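Local coordinates for novel protein similar to vertebrate potassium voltage-gated channel, subfamily H (Eag-related) family (Danio rerio, PDB 3UKN) that probably forms, as a tetramer, a voltage-gated potassium channel, this piece being its cytoplasmic C-linker and cyclic nucleotide-binding homology domain, at residues Leu82-Ser93 and Tyr185-Ile196. Sequence-based numbering, arbitrary orientation.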
ATOM      1  N   LEU B  82       7.763 -23.710 -11.563  1.00 26.13           N
ATOM      2  CA  LEU B  82       6.451 -23.109 -11.787  1.00 25.47           C
ATOM      3  C   LEU B  82       6.448 -22.086 -12.944  1.00 22.25           C
ATOM      4  O   LEU B  82       5.430 -21.893 -13.628  1.00 21.83           O
ATOM      5  CB  LEU B  82       6.020 -22.428 -10.486  1.00 38.40           C
ATOM      6  CG  LEU B  82       4.859 -21.456 -10.538  1.00 36.31           C
ATOM      7  CD1 LEU B  82       3.660 -22.190 -11.138  1.00 43.52           C
ATOM      8  CD2 LEU B  82       4.561 -20.956  -9.154  1.00 36.46           C
ATOM      9  N   PHE B  83       7.593 -21.441 -13.161  1.00 23.18           N
ATOM     10  CA  PHE B  83       7.705 -20.316 -14.110  1.00 35.57           C
ATOM     11  C   PHE B  83       8.345 -20.716 -15.444  1.00 33.93           C
ATOM     12  O   PHE B  83       8.468 -19.894 -16.354  1.00 41.13           O
ATOM     13  CB  PHE B  83       8.435 -19.108 -13.464  1.00 22.46           C
ATOM     14  CG  PHE B  83       7.698 -18.548 -12.274  1.00 22.93           C
ATOM     15  CD1 PHE B  83       6.560 -17.791 -12.453  1.00 17.67           C
ATOM     16  CD2 PHE B  83       8.104 -18.841 -10.987  1.00 18.75           C
ATOM     17  CE1 PHE B  83       5.847 -17.328 -11.385  1.00 22.27           C
ATOM     18  CE2 PHE B  83       7.401 -18.374  -9.904  1.00 24.92           C
ATOM     19  CZ  PHE B  83       6.261 -17.615 -10.103  1.00 28.62           C
ATOM     20  N   GLU B  84       8.715 -21.986 -15.560  1.00 33.66           N
ATOM     21  CA  GLU B  84       9.391 -22.483 -16.763  1.00 39.73           C
ATOM     22  C   GLU B  84       8.669 -22.083 -18.052  1.00 41.51           C
ATOM     23  O   GLU B  84       9.310 -21.709 -19.035  1.00 43.17           O
ATOM     24  CB  GLU B  84       9.548 -24.006 -16.704  1.00 46.59           C
ATOM     25  CG  GLU B  84      10.227 -24.631 -17.910  1.00 48.54           C
ATOM     26  CD  GLU B  84      11.727 -24.393 -17.936  1.00 53.44           C
ATOM     27  OE1 GLU B  84      12.207 -23.546 -17.145  1.00 51.52           O
ATOM     28  OE2 GLU B  84      12.424 -25.059 -18.748  1.00 52.82           O
ATOM     29  N   SER B  85       7.339 -22.151 -18.041  1.00 26.13           N
ATOM     30  CA  SER B  85       6.559 -21.932 -19.256  1.00 28.64           C
ATOM     31  C   SER B  85       6.056 -20.486 -19.431  1.00 28.35           C
ATOM     32  O   SER B  85       5.295 -20.182 -20.352  1.00 30.83           O
ATOM     33  CB  SER B  85       5.398 -22.928 -19.336  1.00 31.77           C
ATOM     34  OG  SER B  85       4.290 -22.465 -18.586  1.00 30.80           O
ATOM     35  N   ALA B  86       6.493 -19.579 -18.571  1.00 24.20           N
ATOM     36  CA  ALA B  86       6.006 -18.219 -18.697  1.00 28.69           C
ATOM     37  C   ALA B  86       6.803 -17.507 -19.800  1.00 30.69           C
ATOM     38  O   ALA B  86       8.007 -17.666 -19.882  1.00 23.80           O
ATOM     39  CB  ALA B  86       6.117 -17.487 -17.377  1.00 21.14           C
ATOM     40  N   SER B  87       6.127 -16.746 -20.653  1.00 23.10           N
ATOM     41  CA  SER B  87       6.810 -15.911 -21.651  1.00 34.24           C
ATOM     42  C   SER B  87       7.762 -14.888 -21.011  1.00 32.88           C
ATOM     43  O   SER B  87       7.659 -14.609 -19.825  1.00 29.80           O
ATOM     44  CB  SER B  87       5.779 -15.172 -22.496  1.00 37.03           C
ATOM     45  OG  SER B  87       5.266 -14.069 -21.783  1.00 35.08           O
ATOM     46  N   ARG B  88       8.677 -14.315 -21.792  1.00 44.28           N
ATOM     47  CA  ARG B  88       9.652 -13.358 -21.262  1.00 30.63           C
ATOM     48  C   ARG B  88       8.961 -12.115 -20.713  1.00 28.63           C
ATOM     49  O   ARG B  88       9.328 -11.580 -19.646  1.00 19.81           O
ATOM     50  CB  ARG B  88      10.670 -12.967 -22.340  1.00 35.39           C
ATOM     51  CG  ARG B  88      11.808 -12.082 -21.850  1.00 33.07           C
ATOM     52  CD  ARG B  88      12.670 -11.592 -23.055  1.00 35.91           C
ATOM     53  NE  ARG B  88      11.970 -10.544 -23.795  1.00 42.02           N
ATOM     54  CZ  ARG B  88      12.317 -10.068 -24.982  1.00 45.97           C
ATOM     55  NH1 ARG B  88      13.379 -10.551 -25.620  1.00 37.50           N
ATOM     56  NH2 ARG B  88      11.585  -9.107 -25.534  1.00 56.24           N
ATOM     57  N   GLY B  89       7.944 -11.662 -21.430  1.00 30.34           N
ATOM     58  CA  GLY B  89       7.165 -10.537 -20.952  1.00 36.15           C
ATOM     59  C   GLY B  89       6.486 -10.794 -19.619  1.00 32.46           C
ATOM     60  O   GLY B  89       6.342  -9.891 -18.804  1.00 34.09           O
ATOM     61  N   CYS B  90       6.057 -12.021 -19.384  1.00 35.90           N
ATOM     62  CA  CYS B  90       5.407 -12.346 -18.114  1.00 27.66           C
ATOM     63  C   CYS B  90       6.426 -12.397 -16.981  1.00 26.39           C
ATOM     64  O   CYS B  90       6.189 -11.887 -15.889  1.00 28.66           O
ATOM     65  CB  CYS B  90       4.663 -13.681 -18.203  1.00 35.32           C
ATOM     66  SG  CYS B  90       3.803 -14.135 -16.679  1.00 32.31           S
ATOM     67  N   LEU B  91       7.577 -13.002 -17.232  1.00 33.62           N
ATOM     68  CA  LEU B  91       8.591 -13.029 -16.193  1.00 30.42           C
ATOM     69  C   LEU B  91       9.129 -11.624 -15.836  1.00 28.60           C
ATOM     70  O   LEU B  91       9.353 -11.301 -14.660  1.00 28.13           O
ATOM     71  CB  LEU B  91       9.701 -14.013 -16.557  1.00 29.28           C
ATOM     72  CG  LEU B  91       9.122 -15.430 -16.416  1.00 40.50           C
ATOM     73  CD1 LEU B  91       9.890 -16.469 -17.214  1.00 27.97           C
ATOM     74  CD2 LEU B  91       9.010 -15.840 -14.940  1.00 41.44           C
ATOM     75  N   ARG B  92       9.330 -10.781 -16.837  1.00 28.09           N
ATOM     76  CA  ARG B  92       9.817  -9.434 -16.540  1.00 39.44           C
ATOM     77  C   ARG B  92       8.870  -8.672 -15.611  1.00 34.75           C
ATOM     78  O   ARG B  92       9.286  -8.206 -14.552  1.00 42.55           O
ATOM     79  CB  ARG B  92      10.113  -8.652 -17.816  1.00 38.48           C
ATOM     80  CG  ARG B  92      11.464  -9.033 -18.394  1.00 53.14           C
ATOM     81  CD  ARG B  92      11.688  -8.445 -19.765  1.00 59.61           C
ATOM     82  NE  ARG B  92      13.005  -8.780 -20.295  1.00 57.78           N
ATOM     83  CZ  ARG B  92      13.408  -8.452 -21.519  1.00 59.96           C
ATOM     84  NH1 ARG B  92      12.584  -7.791 -22.324  1.00 59.76           N
ATOM     85  NH2 ARG B  92      14.625  -8.784 -21.943  1.00 60.54           N
ATOM     86  N   SER B  93       7.607  -8.562 -16.010  1.00 21.41           N
ATOM     87  CA  SER B  93       6.554  -7.958 -15.183  1.00 21.62           C
ATOM     88  C   SER B  93       6.562  -8.489 -13.751  1.00 24.48           C
ATOM     89  O   SER B  93       6.577  -7.724 -12.803  1.00 30.77           O
ATOM     90  CB  SER B  93       5.181  -8.206 -15.810  1.00 25.63           C
ATOM     91  OG  SER B  93       5.174  -7.853 -17.187  1.00 43.52           O
ATOM     92  N   TYR B 185      -1.451 -12.238 -19.072  1.00 26.68           N
ATOM     93  CA  TYR B 185      -0.898 -13.433 -19.703  1.00 26.50           C
ATOM     94  C   TYR B 185      -1.780 -14.648 -19.380  1.00 24.16           C
ATOM     95  O   TYR B 185      -1.346 -15.549 -18.674  1.00 30.27           O
ATOM     96  CB  TYR B 185       0.556 -13.653 -19.253  1.00 25.56           C
ATOM     97  CG  TYR B 185       1.432 -12.457 -19.565  1.00 36.61           C
ATOM     98  CD1 TYR B 185       2.139 -12.379 -20.762  1.00 43.85           C
ATOM     99  CD2 TYR B 185       1.518 -11.388 -18.682  1.00 36.15           C
ATOM    100  CE1 TYR B 185       2.916 -11.285 -21.060  1.00 49.51           C
ATOM    101  CE2 TYR B 185       2.292 -10.289 -18.974  1.00 46.34           C
ATOM    102  CZ  TYR B 185       2.992 -10.236 -20.167  1.00 55.73           C
ATOM    103  OH  TYR B 185       3.776  -9.138 -20.460  1.00 55.67           O
ATOM    104  N   PRO B 186      -3.023 -14.659 -19.902  1.00 39.21           N
ATOM    105  CA  PRO B 186      -4.050 -15.688 -19.646  1.00 40.87           C
ATOM    106  C   PRO B 186      -3.556 -17.098 -19.947  1.00 41.13           C
ATOM    107  O   PRO B 186      -3.927 -18.046 -19.272  1.00 51.15           O
ATOM    108  CB  PRO B 186      -5.165 -15.339 -20.641  1.00 43.85           C
ATOM    109  CG  PRO B 186      -4.945 -13.919 -21.004  1.00 40.76           C
ATOM    110  CD  PRO B 186      -3.481 -13.644 -20.874  1.00 39.65           C
ATOM    111  N   GLU B 187      -2.737 -17.228 -20.980  1.00 25.63           N
ATOM    112  CA  GLU B 187      -2.236 -18.519 -21.398  1.00 41.47           C
ATOM    113  C   GLU B 187      -1.338 -19.078 -20.317  1.00 43.11           C
ATOM    114  O   GLU B 187      -1.463 -20.239 -19.923  1.00 45.64           O
ATOM    115  CB  GLU B 187      -1.468 -18.391 -22.712  1.00 53.13           C
ATOM    116  CG  GLU B 187      -2.355 -18.097 -23.906  1.00 71.44           C
ATOM    117  CD  GLU B 187      -1.569 -17.684 -25.138  1.00 84.04           C
ATOM    118  OE1 GLU B 187      -0.343 -17.932 -25.178  1.00 87.87           O
ATOM    119  OE2 GLU B 187      -2.182 -17.101 -26.061  1.00 86.44           O
ATOM    120  N   TYR B 188      -0.424 -18.246 -19.837  1.00 41.03           N
ATOM    121  CA  TYR B 188       0.450 -18.692 -18.775  1.00 36.93           C
ATOM    122  C   TYR B 188      -0.353 -18.986 -17.508  1.00 24.63           C
ATOM    123  O   TYR B 188      -0.033 -19.910 -16.781  1.00 32.74           O
ATOM    124  CB  TYR B 188       1.604 -17.713 -18.487  1.00 27.75           C
ATOM    125  CG  TYR B 188       2.325 -18.162 -17.252  1.00 17.67           C
ATOM    126  CD1 TYR B 188       2.990 -19.386 -17.228  1.00 25.58           C
ATOM    127  CD2 TYR B 188       2.271 -17.424 -16.082  1.00 14.45           C
ATOM    128  CE1 TYR B 188       3.615 -19.840 -16.079  1.00 24.72           C
ATOM    129  CE2 TYR B 188       2.895 -17.882 -14.920  1.00 20.89           C
ATOM    130  CZ  TYR B 188       3.562 -19.084 -14.930  1.00 22.10           C
ATOM    131  OH  TYR B 188       4.180 -19.538 -13.780  1.00 26.63           O
ATOM    132  N   ALA B 189      -1.395 -18.202 -17.254  1.00 26.08           N
ATOM    133  CA  ALA B 189      -2.185 -18.344 -16.027  1.00 26.95           C
ATOM    134  C   ALA B 189      -2.781 -19.750 -15.881  1.00 32.08           C
ATOM    135  O   ALA B 189      -2.710 -20.359 -14.817  1.00 33.71           O
ATOM    136  CB  ALA B 189      -3.278 -17.274 -15.953  1.00 18.17           C
ATOM    137  N   GLN B 190      -3.346 -20.263 -16.966  1.00 29.30           N
ATOM    138  CA  GLN B 190      -3.846 -21.630 -16.999  1.00 35.96           C
ATOM    139  C   GLN B 190      -2.753 -22.634 -16.592  1.00 38.08           C
ATOM    140  O   GLN B 190      -3.004 -23.575 -15.830  1.00 38.99           O
ATOM    141  CB  GLN B 190      -4.387 -21.947 -18.400  1.00 46.42           C
ATOM    142  CG  GLN B 190      -5.341 -23.120 -18.466  1.00 69.69           C
ATOM    143  CD  GLN B 190      -6.741 -22.779 -17.973  1.00 88.32           C
ATOM    144  OE1 GLN B 190      -6.915 -21.944 -17.083  1.00 92.62           O
ATOM    145  NE2 GLN B 190      -7.747 -23.426 -18.556  1.00 94.15           N
ATOM    146  N   LYS B 191      -1.537 -22.447 -17.091  1.00 30.29           N
ATOM    147  CA  LYS B 191      -0.455 -23.348 -16.699  1.00 34.19           C
ATOM    148  C   LYS B 191      -0.063 -23.118 -15.241  1.00 27.84           C
ATOM    149  O   LYS B 191       0.268 -24.060 -14.530  1.00 25.07           O
ATOM    150  CB  LYS B 191       0.758 -23.217 -17.635  1.00 34.54           C
ATOM    151  CG  LYS B 191       0.350 -23.371 -19.103  1.00 37.15           C
ATOM    152  CD  LYS B 191       1.509 -23.627 -20.043  1.00 44.13           C
ATOM    153  CE  LYS B 191       1.052 -23.409 -21.499  1.00 49.38           C
ATOM    154  NZ  LYS B 191       2.142 -23.517 -22.526  1.00 47.98           N
ATOM    155  N   PHE B 192      -0.094 -21.861 -14.814  1.00 35.59           N
ATOM    156  CA  PHE B 192       0.276 -21.500 -13.455  1.00 31.10           C
ATOM    157  C   PHE B 192      -0.606 -22.267 -12.450  1.00 34.08           C
ATOM    158  O   PHE B 192      -0.119 -22.856 -11.498  1.00 31.05           O
ATOM    159  CB  PHE B 192       0.148 -19.971 -13.283  1.00 26.16           C
ATOM    160  CG  PHE B 192       0.336 -19.494 -11.873  1.00 17.60           C
ATOM    161  CD1 PHE B 192       1.566 -19.029 -11.443  1.00 22.48           C
ATOM    162  CD2 PHE B 192      -0.721 -19.525 -10.978  1.00 23.25           C
ATOM    163  CE1 PHE B 192       1.751 -18.602 -10.117  1.00 22.34           C
ATOM    164  CE2 PHE B 192      -0.568 -19.090  -9.662  1.00 25.73           C
ATOM    165  CZ  PHE B 192       0.671 -18.630  -9.222  1.00 22.82           C
ATOM    166  N   VAL B 193      -1.912 -22.259 -12.692  1.00 24.57           N
ATOM    167  CA  VAL B 193      -2.861 -23.007 -11.879  1.00 30.44           C
ATOM    168  C   VAL B 193      -2.497 -24.503 -11.833  1.00 27.89           C
ATOM    169  O   VAL B 193      -2.502 -25.130 -10.772  1.00 24.36           O
ATOM    170  CB  VAL B 193      -4.291 -22.851 -12.441  1.00 38.71           C
ATOM    171  CG1 VAL B 193      -5.259 -23.738 -11.669  1.00 46.16           C
ATOM    172  CG2 VAL B 193      -4.742 -21.388 -12.391  1.00 35.32           C
ATOM    173  N   SER B 194      -2.176 -25.067 -12.994  1.00 22.71           N
ATOM    174  CA  SER B 194      -1.792 -26.467 -13.069  1.00 33.70           C
ATOM    175  C   SER B 194      -0.411 -26.778 -12.525  1.00 34.44           C
ATOM    176  O   SER B 194      -0.097 -27.950 -12.333  1.00 28.73           O
ATOM    177  CB  SER B 194      -1.897 -26.980 -14.503  1.00 29.07           C
ATOM    178  OG  SER B 194      -3.252 -26.997 -14.919  1.00 53.45           O
ATOM    179  N   GLU B 195       0.422 -25.762 -12.292  1.00 36.27           N
ATOM    180  CA  GLU B 195       1.812 -26.036 -11.905  1.00 35.20           C
ATOM    181  C   GLU B 195       2.208 -25.610 -10.489  1.00 26.43           C
ATOM    182  O   GLU B 195       3.143 -26.165  -9.900  1.00 22.79           O
ATOM    183  CB  GLU B 195       2.791 -25.414 -12.897  1.00 39.62           C
ATOM    184  CG  GLU B 195       2.457 -25.645 -14.358  1.00 59.39           C
ATOM    185  CD  GLU B 195       3.133 -26.861 -14.941  1.00 70.16           C
ATOM    186  OE1 GLU B 195       4.010 -27.428 -14.265  1.00 70.30           O
ATOM    187  OE2 GLU B 195       2.786 -27.250 -16.077  1.00 84.44           O
ATOM    188  N   ILE B 196       1.521 -24.625  -9.940  1.00 32.52           N
ATOM    189  CA  ILE B 196       1.941 -24.083  -8.664  1.00 30.55           C
ATOM    190  C   ILE B 196       1.989 -25.150  -7.581  1.00 25.90           C
ATOM    191  O   ILE B 196       2.817 -25.089  -6.655  1.00 26.68           O
ATOM    192  CB  ILE B 196       1.039 -22.919  -8.213  1.00 37.32           C
ATOM    193  CG1 ILE B 196       1.607 -22.267  -6.934  1.00 26.66           C
ATOM    194  CG2 ILE B 196      -0.417 -23.390  -8.054  1.00 35.69           C
ATOM    195  CD1 ILE B 196       0.709 -21.234  -6.361  1.00 29.49           C
TER
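Tyr188 of helix 186-199 and Tyr185 at its N-cap reach across to residues 82-93, joining two helical parts of the cyclic nucleotide-binding homology domain, the segment entering helix 88-96 and the helix that follows helix 175-184, after the beta roll. The tight part centres on Tyr188. With CG anti to the backbone N (chi1 172°), its ring turns one face to Ala86, whose CB makes a CH-pi contact 3.6 Å from the ring centroid, and its OH donates to Leu82 O at 2.7 Å. That donor stands well above the carbonyl plane. Leu82 spreads its two methyls farther along the helix: CD1 lies 3.5 Å from Ile196 N, while CD2 touches both Phe192 CE1 and Ile196 CG1. Leu150 and Leu182 add to this buried side. Toward solvent the fit is looser, Ser85 OG resting 3.3 Å from the extended chain of Lys191 at CD. At the other end, Tyr185 lays one ring face against the first turn of helix 88-96, where Ser87 caps Cys90 N through OG. Cys90 CB sits over the centre of that ring, and its sulfur turns between the two tyrosines, SG meeting Tyr188 CD2 at 3.7 Å.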